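Local coordinates for protein phosphorylated carbohydrates phosphatase TM_1254 (Thermotoga maritima msb8, PDB 3KBB) that dephosphorylates a range of phosphorylated sugars, among them erythrose 4-phosphate, fructose 6-phosphate and mannose 6-phosphate, with the help of a divalent metal cation, at residues Leu148-Leu153 with Lys174-Glu179. Sequence-based numbering, arbitrary orientation.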
loop_
_atom_site.group_PDB
_atom_site.type_symbol
_atom_site.label_atom_id
_atom_site.label_comp_id
_atom_site.label_asym_id
_atom_site.label_seq_id
_atom_site.Cartn_x
_atom_site.Cartn_y
_atom_site.Cartn_z
ATOM N N LEU A 148 8.714 -14.074 5.065
ATOM C CA LEU A 148 9.840 -13.825 4.153
ATOM C C LEU A 148 10.591 -12.533 4.541
ATOM O O LEU A 148 11.834 -12.489 4.497
ATOM C CB LEU A 148 9.342 -13.740 2.703
ATOM C CG LEU A 148 10.400 -13.617 1.577
ATOM C CD1 LEU A 148 11.495 -14.679 1.711
ATOM C CD2 LEU A 148 9.700 -13.637 0.191
ATOM N N VAL A 149 9.849 -11.490 4.935
ATOM C CA VAL A 149 10.498 -10.258 5.440
ATOM C C VAL A 149 11.383 -10.585 6.649
ATOM O O VAL A 149 12.544 -10.108 6.700
ATOM C CB VAL A 149 9.471 -9.143 5.830
ATOM C CG1 VAL A 149 10.211 -7.916 6.469
ATOM C CG2 VAL A 149 8.725 -8.669 4.579
ATOM N N LEU A 150 10.844 -11.365 7.605
ATOM C CA LEU A 150 11.586 -11.779 8.808
ATOM C C LEU A 150 12.829 -12.584 8.429
ATOM O O LEU A 150 13.896 -12.385 8.990
ATOM C CB LEU A 150 10.716 -12.556 9.779
ATOM C CG LEU A 150 9.540 -11.773 10.391
ATOM C CD1 LEU A 150 8.631 -12.709 11.163
ATOM C CD2 LEU A 150 10.199 -10.717 11.308
ATOM N N GLU A 151 12.660 -13.466 7.443
ATOM C CA GLU A 151 13.769 -14.292 6.939
ATOM C C GLU A 151 14.880 -13.468 6.367
ATOM O O GLU A 151 16.052 -13.690 6.711
ATOM C CB GLU A 151 13.271 -15.294 5.915
ATOM C CG GLU A 151 14.396 -16.262 5.449
ATOM C CD GLU A 151 13.842 -17.447 4.725
ATOM O OE1 GLU A 151 13.019 -17.231 3.811
ATOM O OE2 GLU A 151 14.223 -18.585 5.090
ATOM N N ARG A 152 14.539 -12.547 5.465
ATOM C CA ARG A 152 15.504 -11.719 4.807
ATOM C C ARG A 152 16.179 -10.739 5.790
ATOM O O ARG A 152 17.349 -10.413 5.631
ATOM C CB ARG A 152 14.883 -10.954 3.641
ATOM C CG ARG A 152 14.481 -11.878 2.430
ATOM C CD ARG A 152 14.075 -11.057 1.168
ATOM N NE ARG A 152 13.587 -11.961 0.114
ATOM C CZ ARG A 152 12.870 -11.628 -0.977
ATOM N NH1 ARG A 152 12.537 -10.371 -1.267
ATOM N NH2 ARG A 152 12.525 -12.591 -1.822
ATOM N N LEU A 153 15.440 -10.275 6.801
ATOM C CA LEU A 153 16.027 -9.406 7.833
ATOM C C LEU A 153 16.903 -10.183 8.847
ATOM O O LEU A 153 17.756 -9.587 9.541
ATOM C CB LEU A 153 14.886 -8.775 8.639
ATOM C CG LEU A 153 14.049 -7.667 8.023
ATOM C CD1 LEU A 153 12.825 -7.473 8.905
ATOM C CD2 LEU A 153 14.888 -6.367 7.995
ATOM N N LYS A 174 0.311 -10.575 12.135
ATOM C CA LYS A 174 -0.015 -11.288 13.389
ATOM C C LYS A 174 0.198 -12.816 13.284
ATOM O O LYS A 174 0.800 -13.455 14.190
ATOM C CB LYS A 174 -1.464 -10.989 13.767
ATOM C CG LYS A 174 -1.853 -11.349 15.199
ATOM C CD LYS A 174 -1.366 -10.300 16.220
ATOM C CE LYS A 174 -1.874 -10.661 17.642
ATOM N NZ LYS A 174 -3.196 -11.308 17.438
ATOM N N SER A 175 -0.279 -13.393 12.185
ATOM C CA SER A 175 -0.094 -14.832 11.933
ATOM C C SER A 175 1.363 -15.243 11.781
ATOM O O SER A 175 1.685 -16.398 12.088
ATOM C CB SER A 175 -0.920 -15.322 10.738
ATOM O OG SER A 175 -2.309 -15.219 11.014
ATOM N N ALA A 176 2.235 -14.306 11.376
ATOM C CA ALA A 176 3.681 -14.522 11.295
ATOM C C ALA A 176 4.345 -14.418 12.663
ATOM O O ALA A 176 5.547 -14.587 12.760
ATOM C CB ALA A 176 4.324 -13.518 10.322
ATOM N N GLY A 177 3.570 -14.108 13.701
ATOM C CA GLY A 177 4.073 -14.052 15.080
ATOM C C GLY A 177 4.486 -12.680 15.581
ATOM O O GLY A 177 5.010 -12.547 16.698
ATOM N N ILE A 178 4.214 -11.642 14.773
ATOM C CA ILE A 178 4.557 -10.268 15.102
ATOM C C ILE A 178 3.419 -9.659 15.951
ATOM O O ILE A 178 2.248 -9.661 15.544
ATOM C CB ILE A 178 4.747 -9.429 13.835
ATOM C CG1 ILE A 178 5.910 -10.001 13.000
ATOM C CG2 ILE A 178 5.013 -7.913 14.203
ATOM C CD1 ILE A 178 6.025 -9.393 11.601
ATOM N N GLU A 179 3.781 -9.126 17.110
ATOM C CA GLU A 179 2.769 -8.539 18.023
ATOM C C GLU A 179 2.609 -7.029 17.891
ATOM O O GLU A 179 1.488 -6.494 18.007
ATOM C CB GLU A 179 3.074 -8.943 19.465
ATOM C CG GLU A 179 2.698 -10.419 19.729
ATOM C CD GLU A 179 1.220 -10.720 19.556
ATOM O OE1 GLU A 179 0.389 -10.131 20.289
ATOM O OE2 GLU A 179 0.888 -11.565 18.700
#
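In the Rossmann-like core of a HAD phosphatase, L150 on helix 144-153 reaches A176 and I178 in the turn that follows helix 167-175. Both methyls of the leucine meet CD1 of I178, CD1 of L150 at 4.2 Å and CD2 of L150 at 4.4 Å. CD1 of L150 alone also reaches A176, lying 4.5 Å from its CB. The same methyl makes a loose approach, 3.9 Å from CD1 of L150 to the carbonyl O of A176. With CG anti to its own carbonyl carbon (chi1 -64°) and CD1 continuing the extended chain (chi2 171°), the side chain of L150 covers the distance between backbones whose nearest CA atoms, of L150 and A176, are 8.7 Å apart. The fork at CG suits leucine to this place, since it presents two methyls to I178 while one of them also serves A176. I178 meets it with its longer branch, CG1 to CD1, whereas A176 offers only a methyl, on which Y146 and L147 of helix 144-153 also pack; Y146 touches I178 as well.

Between A176 and I178 in sequence, G177 closes the helix with a Schellman motif. It takes a positive phi of 95°, at which a CB would be pressed against the preceding carbonyl oxygen, and N of G177 bonds back to O of K174 at 2.9 Å. The reversal redirects the chain towards strand 181-184, and A176 and I178 flank the glycine with both CB atoms directed at helix 144-153. P157, in the loop leading to strand 160-164, touches both L150 and I178 and extends the apolar cluster. On another face of helix 144-153, V149 and L153 rest on A104 of the central parallel sheet, while L150 looks along the layer of helices.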